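Local coordinates for uncharacterized protein (Aeromonas hydrophila J-1, PDB 6R1J), which is one component, in soluble form, of a tripartite alpha-pore-forming toxin and probably acts with its partners to perforate target membranes, at residues Leu134-Leu145 / Thr176-Val187. The protein carries 3 engineered substitutions. Residues are numbered along the deposited sequence; the frame is centred on the assembly and turned at random.
Sequences LQSNLDGARQEL and TQNKVSSLEGQV
The guanidinium group of Arg142 meets two very different neighbours. Leu138 CD1, from one turn earlier in the same helix, lies 3.6 Å above one face, displaced from the middle of the group toward its margin, while Glu184 OE2 of the facing helix takes the edge in the guanidinium plane. There Arg142 NH2 donates to Glu184 OE2 at 2.6 Å, a salt bridge with an N-H...O angle of 151° that uses the anti lone pair of the oxygen. The carboxylate is turned 62° from the guanidinium plane, and Glu184 CG packs 3.9 Å from Leu138 CD1, so the leucine methyl rests on the guanidinium face and on the aliphatic part of the glutamate, alongside the ion pair.

Such a polar border flanking an apolar seam is a familiar design in antiparallel helical hairpins. At the seam's centre Leu183 is a knob in the hole made by Leu134, Asn137, Leu138 and Ala141, its CD1 reaching Asn137 C at 3.7 Å. The small side chain of Ala141 admits Val180 closely, Ala141 CB lying 3.5 Å from Val180 CG2. Lys179, CG anti to the backbone N and fully extended, lays its CD against Ala141 CB before NZ makes a weak salt bridge of 3.4 Å with Glu144 OE2. Thr176 turns its CG2 methyl toward Leu145 CD1, whereas its OG1 hydrogen-bonds Thr172 O in its own helix.

Locally the axes approach to 9.2 Å and run 154° apart in direction. The contact joins two long helices, 78-157 and 163-236, in the part of their hairpin near the short connection, and its centre lies about 40 Å from the centre of the chain. A second subunit also packs here: its Val263 meets Gln177, and its Gln8 hydrogen-bonds Gly185 O.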
ATOM      1  N   LEU A 134       0.755 -11.713  20.944  1.00 49.10           N
ATOM      2  CA  LEU A 134       2.154 -12.185  21.119  1.00 47.42           C
ATOM      3  C   LEU A 134       3.028 -11.013  21.581  1.00 54.96           C
ATOM      4  O   LEU A 134       3.965 -11.243  22.383  1.00 47.89           O
ATOM      5  CB  LEU A 134       2.689 -12.791  19.818  1.00 52.02           C
ATOM      6  CG  LEU A 134       2.452 -14.291  19.641  1.00 59.30           C
ATOM      7  CD1 LEU A 134       1.043 -14.682  20.045  1.00 67.35           C
ATOM      8  CD2 LEU A 134       2.751 -14.705  18.210  1.00 58.26           C
ATOM      9  N   GLN A 135       2.735  -9.802  21.108  1.00 51.35           N
ATOM     10  CA  GLN A 135       3.542  -8.612  21.455  1.00 55.70           C
ATOM     11  C   GLN A 135       3.319  -8.305  22.934  1.00 60.98           C
ATOM     12  O   GLN A 135       4.326  -8.058  23.602  1.00 61.79           O
ATOM     13  CB  GLN A 135       3.302  -7.466  20.469  1.00 59.89           C
ATOM     14  CG  GLN A 135       4.395  -7.394  19.396  1.00 61.74           C
ATOM     15  CD  GLN A 135       5.743  -7.020  19.986  1.00 59.32           C
ATOM     16  OE1 GLN A 135       5.838  -6.549  21.115  1.00 69.17           O
ATOM     17  NE2 GLN A 135       6.817  -7.220  19.237  1.00 55.10           N
ATOM     18  N   SER A 136       2.087  -8.411  23.438  1.00 60.22           N
ATOM     19  CA  SER A 136       1.784  -8.216  24.882  1.00 67.14           C
ATOM     20  C   SER A 136       2.468  -9.298  25.728  1.00 70.07           C
ATOM     21  O   SER A 136       3.177  -8.922  26.683  1.00 69.14           O
ATOM     22  CB  SER A 136       0.322  -8.177  25.122  1.00 66.55           C
ATOM     23  OG  SER A 136      -0.212  -7.063  24.436  1.00 72.45           O
ATOM     24  N   ASN A 137       2.259 -10.583  25.403  1.00 62.79           N
ATOM     25  CA  ASN A 137       2.923 -11.723  26.100  1.00 52.96           C
ATOM     26  C   ASN A 137       4.428 -11.442  26.156  1.00 51.92           C
ATOM     27  O   ASN A 137       4.999 -11.597  27.258  1.00 61.47           O
ATOM     28  CB  ASN A 137       2.675 -13.083  25.429  1.00 60.73           C
ATOM     29  CG  ASN A 137       1.221 -13.498  25.389  1.00 61.72           C
ATOM     30  OD1 ASN A 137       0.396 -12.955  26.116  1.00 70.73           O
ATOM     31  ND2 ASN A 137       0.898 -14.468  24.550  1.00 58.87           N
ATOM     32  N   LEU A 138       5.040 -10.998  25.041  1.00 54.49           N
ATOM     33  CA  LEU A 138       6.493 -10.662  24.946  1.00 58.81           C
ATOM     34  C   LEU A 138       6.822  -9.518  25.911  1.00 63.05           C
ATOM     35  O   LEU A 138       7.796  -9.686  26.702  1.00 59.84           O
ATOM     36  CB  LEU A 138       6.902 -10.320  23.507  1.00 57.80           C
ATOM     37  CG  LEU A 138       8.356  -9.880  23.320  1.00 60.03           C
ATOM     38  CD1 LEU A 138       9.328 -10.872  23.949  1.00 63.41           C
ATOM     39  CD2 LEU A 138       8.698  -9.670  21.851  1.00 59.77           C
ATOM     40  N   ASP A 139       6.048  -8.426  25.867  1.00 64.45           N
ATOM     41  CA  ASP A 139       6.188  -7.244  26.763  1.00 62.09           C
ATOM     42  C   ASP A 139       6.204  -7.723  28.227  1.00 60.55           C
ATOM     43  O   ASP A 139       7.156  -7.369  28.963  1.00 62.45           O
ATOM     44  CB  ASP A 139       5.059  -6.222  26.534  1.00 69.62           C
ATOM     45  CG  ASP A 139       5.064  -5.485  25.186  1.00 82.19           C
ATOM     46  OD1 ASP A 139       6.078  -5.582  24.440  1.00 75.00           O
ATOM     47  OD2 ASP A 139       4.046  -4.790  24.884  1.00 77.93           O
ATOM     48  N   GLY A 140       5.205  -8.522  28.629  1.00 57.14           N
ATOM     49  CA  GLY A 140       5.043  -9.062  29.996  1.00 47.56           C
ATOM     50  C   GLY A 140       6.146 -10.036  30.417  1.00 57.12           C
ATOM     51  O   GLY A 140       6.443 -10.072  31.629  1.00 56.73           O
ATOM     52  N   ALA A 141       6.739 -10.823  29.505  1.00 51.85           N
ATOM     53  CA  ALA A 141       7.818 -11.785  29.847  1.00 55.55           C
ATOM     54  C   ALA A 141       9.123 -11.003  30.016  1.00 57.94           C
ATOM     55  O   ALA A 141      10.036 -11.502  30.721  1.00 55.24           O
ATOM     56  CB  ALA A 141       7.954 -12.893  28.826  1.00 48.37           C
ATOM     57  N   ARG A 142       9.207  -9.828  29.384  1.00 59.99           N
ATOM     58  CA  ARG A 142      10.339  -8.880  29.525  1.00 67.84           C
ATOM     59  C   ARG A 142      10.282  -8.276  30.930  1.00 68.03           C
ATOM     60  O   ARG A 142      11.343  -8.281  31.605  1.00 68.35           O
ATOM     61  CB  ARG A 142      10.319  -7.836  28.410  1.00 71.79           C
ATOM     62  CG  ARG A 142      10.899  -8.391  27.120  1.00 72.64           C
ATOM     63  CD  ARG A 142      10.917  -7.439  25.947  1.00 71.67           C
ATOM     64  NE  ARG A 142      11.612  -8.137  24.872  1.00 75.98           N
ATOM     65  CZ  ARG A 142      11.542  -7.833  23.582  1.00 74.07           C
ATOM     66  NH1 ARG A 142      10.795  -6.829  23.160  1.00 68.99           N
ATOM     67  NH2 ARG A 142      12.206  -8.565  22.709  1.00 79.95           N
ATOM     68  N   GLN A 143       9.101  -7.825  31.362  1.00 62.08           N
ATOM     69  CA  GLN A 143       8.882  -7.268  32.727  1.00 70.97           C
ATOM     70  C   GLN A 143       9.218  -8.341  33.770  1.00 65.82           C
ATOM     71  O   GLN A 143       9.886  -8.022  34.753  1.00 61.41           O
ATOM     72  CB  GLN A 143       7.436  -6.842  32.937  1.00 71.20           C
ATOM     73  CG  GLN A 143       7.005  -5.664  32.081  1.00 75.21           C
ATOM     74  CD  GLN A 143       5.590  -5.294  32.449  1.00 77.09           C
ATOM     75  OE1 GLN A 143       5.037  -5.795  33.429  1.00 81.59           O
ATOM     76  NE2 GLN A 143       4.988  -4.417  31.666  1.00 74.91           N
ATOM     77  N   GLU A 144       8.761  -9.570  33.530  1.00 64.58           N
ATOM     78  CA  GLU A 144       8.961 -10.749  34.416  1.00 63.06           C
ATOM     79  C   GLU A 144      10.473 -10.986  34.560  1.00 59.68           C
ATOM     80  O   GLU A 144      10.928 -11.221  35.695  1.00 63.34           O
ATOM     81  CB  GLU A 144       8.159 -11.918  33.834  1.00 66.72           C
ATOM     82  CG  GLU A 144       7.995 -13.121  34.741  1.00 71.25           C
ATOM     83  CD  GLU A 144       7.160 -14.249  34.134  1.00 77.18           C
ATOM     84  OE1 GLU A 144       7.140 -15.340  34.736  1.00 97.70           O
ATOM     85  OE2 GLU A 144       6.526 -14.051  33.064  1.00 70.53           O
ATOM     86  N   LEU A 145      11.235 -10.854  33.468  1.00 58.23           N
ATOM     87  CA  LEU A 145      12.716 -11.035  33.426  1.00 58.73           C
ATOM     88  C   LEU A 145      13.408  -9.857  34.146  1.00 68.14           C
ATOM     89  O   LEU A 145      14.520 -10.088  34.686  1.00 71.64           O
ATOM     90  CB  LEU A 145      13.160 -11.165  31.959  1.00 58.71           C
ATOM     91  CG  LEU A 145      14.515 -11.807  31.681  1.00 66.60           C
ATOM     92  CD1 LEU A 145      14.442 -13.325  31.786  1.00 70.60           C
ATOM     93  CD2 LEU A 145      15.019 -11.408  30.300  1.00 65.49           C
ATOM     94  N   THR A 176      12.216 -18.192  32.200  1.00 58.29           N
ATOM     95  CA  THR A 176      11.657 -16.878  31.761  1.00 57.49           C
ATOM     96  C   THR A 176      12.408 -16.399  30.510  1.00 50.53           C
ATOM     97  O   THR A 176      11.763 -15.836  29.621  1.00 49.36           O
ATOM     98  CB  THR A 176      11.709 -15.848  32.899  1.00 58.41           C
ATOM     99  OG1 THR A 176      11.063 -16.434  34.030  1.00 48.54           O
ATOM    100  CG2 THR A 176      11.045 -14.528  32.556  1.00 53.74           C
ATOM    101  N   GLN A 177      13.717 -16.632  30.448  1.00 52.22           N
ATOM    102  CA  GLN A 177      14.570 -16.272  29.291  1.00 61.06           C
ATOM    103  C   GLN A 177      14.055 -17.058  28.067  1.00 68.62           C
ATOM    104  O   GLN A 177      13.766 -16.404  27.043  1.00 59.59           O
ATOM    105  CB  GLN A 177      16.045 -16.496  29.648  1.00 68.40           C
ATOM    106  CG  GLN A 177      17.004 -16.386  28.464  1.00 86.61           C
ATOM    107  CD  GLN A 177      17.054 -15.030  27.786  1.00 99.02           C
ATOM    108  OE1 GLN A 177      16.266 -14.124  28.067  1.00105.93           O
ATOM    109  NE2 GLN A 177      17.999 -14.882  26.868  1.00 99.72           N
ATOM    110  N   ASN A 178      13.883 -18.389  28.185  1.00 63.12           N
ATOM    111  CA  ASN A 178      13.375 -19.287  27.109  1.00 64.38           C
ATOM    112  C   ASN A 178      11.952 -18.878  26.707  1.00 60.76           C
ATOM    113  O   ASN A 178      11.600 -19.102  25.531  1.00 59.67           O
ATOM    114  CB  ASN A 178      13.350 -20.761  27.513  1.00 62.50           C
ATOM    115  CG  ASN A 178      14.719 -21.290  27.882  1.00 64.99           C
ATOM    116  OD1 ASN A 178      15.738 -20.631  27.659  1.00 70.93           O
ATOM    117  ND2 ASN A 178      14.739 -22.473  28.467  1.00 59.88           N
ATOM    118  N   LYS A 179      11.156 -18.351  27.645  1.00 55.54           N
ATOM    119  CA  LYS A 179       9.810 -17.821  27.335  1.00 55.29           C
ATOM    120  C   LYS A 179       9.981 -16.578  26.446  1.00 57.37           C
ATOM    121  O   LYS A 179       9.238 -16.479  25.470  1.00 53.19           O
ATOM    122  CB  LYS A 179       9.001 -17.492  28.589  1.00 57.80           C
ATOM    123  CG  LYS A 179       7.584 -17.009  28.322  1.00 60.42           C
ATOM    124  CD  LYS A 179       6.891 -16.442  29.543  1.00 68.35           C
ATOM    125  CE  LYS A 179       5.473 -16.001  29.261  1.00 71.17           C
ATOM    126  NZ  LYS A 179       4.864 -15.403  30.472  1.00 81.33           N
ATOM    127  N   VAL A 180      10.918 -15.685  26.758  1.00 52.12           N
ATOM    128  CA  VAL A 180      11.161 -14.430  25.977  1.00 55.16           C
ATOM    129  C   VAL A 180      11.703 -14.767  24.586  1.00 56.56           C
ATOM    130  O   VAL A 180      11.136 -14.252  23.601  1.00 53.71           O
ATOM    131  CB  VAL A 180      12.089 -13.463  26.728  1.00 51.56           C
ATOM    132  CG1 VAL A 180      12.668 -12.375  25.828  1.00 52.99           C
ATOM    133  CG2 VAL A 180      11.357 -12.847  27.912  1.00 54.22           C
ATOM    134  N   SER A 181      12.759 -15.578  24.500  1.00 56.34           N
ATOM    135  CA  SER A 181      13.391 -16.008  23.219  1.00 60.05           C
ATOM    136  C   SER A 181      12.350 -16.698  22.329  1.00 59.23           C
ATOM    137  O   SER A 181      12.392 -16.503  21.104  1.00 55.14           O
ATOM    138  CB  SER A 181      14.580 -16.904  23.433  1.00 61.35           C
ATOM    139  OG  SER A 181      15.625 -16.191  24.074  1.00 67.07           O
ATOM    140  N   SER A 182      11.430 -17.456  22.916  1.00 54.32           N
ATOM    141  CA  SER A 182      10.386 -18.190  22.162  1.00 58.28           C
ATOM    142  C   SER A 182       9.404 -17.165  21.564  1.00 60.77           C
ATOM    143  O   SER A 182       9.120 -17.241  20.366  1.00 49.04           O
ATOM    144  CB  SER A 182       9.712 -19.229  23.016  1.00 51.34           C
ATOM    145  OG  SER A 182       8.720 -19.930  22.280  1.00 60.44           O
ATOM    146  N   LEU A 183       8.922 -16.222  22.371  1.00 50.28           N
ATOM    147  CA  LEU A 183       7.959 -15.194  21.925  1.00 50.61           C
ATOM    148  C   LEU A 183       8.615 -14.281  20.878  1.00 52.60           C
ATOM    149  O   LEU A 183       7.895 -13.839  19.990  1.00 51.57           O
ATOM    150  CB  LEU A 183       7.446 -14.423  23.150  1.00 54.66           C
ATOM    151  CG  LEU A 183       6.443 -15.190  24.013  1.00 48.89           C
ATOM    152  CD1 LEU A 183       6.278 -14.536  25.386  1.00 50.86           C
ATOM    153  CD2 LEU A 183       5.099 -15.297  23.312  1.00 55.23           C
ATOM    154  N   GLU A 184       9.913 -13.997  20.967  1.00 48.26           N
ATOM    155  CA  GLU A 184      10.579 -13.162  19.939  1.00 56.87           C
ATOM    156  C   GLU A 184      10.541 -13.937  18.617  1.00 59.42           C
ATOM    157  O   GLU A 184      10.253 -13.328  17.572  1.00 53.65           O
ATOM    158  CB  GLU A 184      12.025 -12.833  20.313  1.00 57.52           C
ATOM    159  CG  GLU A 184      12.149 -11.810  21.417  1.00 58.90           C
ATOM    160  CD  GLU A 184      13.539 -11.677  22.034  1.00 57.13           C
ATOM    161  OE1 GLU A 184      14.400 -12.566  21.835  1.00 58.10           O
ATOM    162  OE2 GLU A 184      13.756 -10.671  22.707  1.00 59.28           O
ATOM    163  N   GLY A 185      10.803 -15.243  18.681  1.00 56.85           N
ATOM    164  CA  GLY A 185      10.817 -16.130  17.502  1.00 56.78           C
ATOM    165  C   GLY A 185       9.429 -16.227  16.905  1.00 53.56           C
ATOM    166  O   GLY A 185       9.326 -16.197  15.661  1.00 50.18           O
ATOM    167  N   GLN A 186       8.403 -16.337  17.755  1.00 43.92           N
ATOM    168  CA  GLN A 186       6.987 -16.412  17.322  1.00 49.67           C
ATOM    169  C   GLN A 186       6.568 -15.090  16.663  1.00 48.79           C
ATOM    170  O   GLN A 186       5.870 -15.144  15.635  1.00 45.60           O
ATOM    171  CB  GLN A 186       6.072 -16.744  18.493  1.00 51.72           C
ATOM    172  CG  GLN A 186       6.258 -18.166  18.978  1.00 56.75           C
ATOM    173  CD  GLN A 186       5.460 -18.418  20.231  1.00 61.83           C
ATOM    174  OE1 GLN A 186       4.265 -18.138  20.284  1.00 60.86           O
ATOM    175  NE2 GLN A 186       6.127 -18.958  21.244  1.00 62.59           N
ATOM    176  N   VAL A 187       6.947 -13.951  17.241  1.00 45.38           N
ATOM    177  CA  VAL A 187       6.599 -12.634  16.649  1.00 48.89           C
ATOM    178  C   VAL A 187       7.314 -12.525  15.296  1.00 49.75           C
ATOM    179  O   VAL A 187       6.636 -12.174  14.322  1.00 43.66           O
ATOM    180  CB  VAL A 187       6.913 -11.464  17.590  1.00 50.13           C
ATOM    181  CG1 VAL A 187       6.827 -10.114  16.878  1.00 51.80           C
ATOM    182  CG2 VAL A 187       5.983 -11.495  18.789  1.00 47.87           C
TER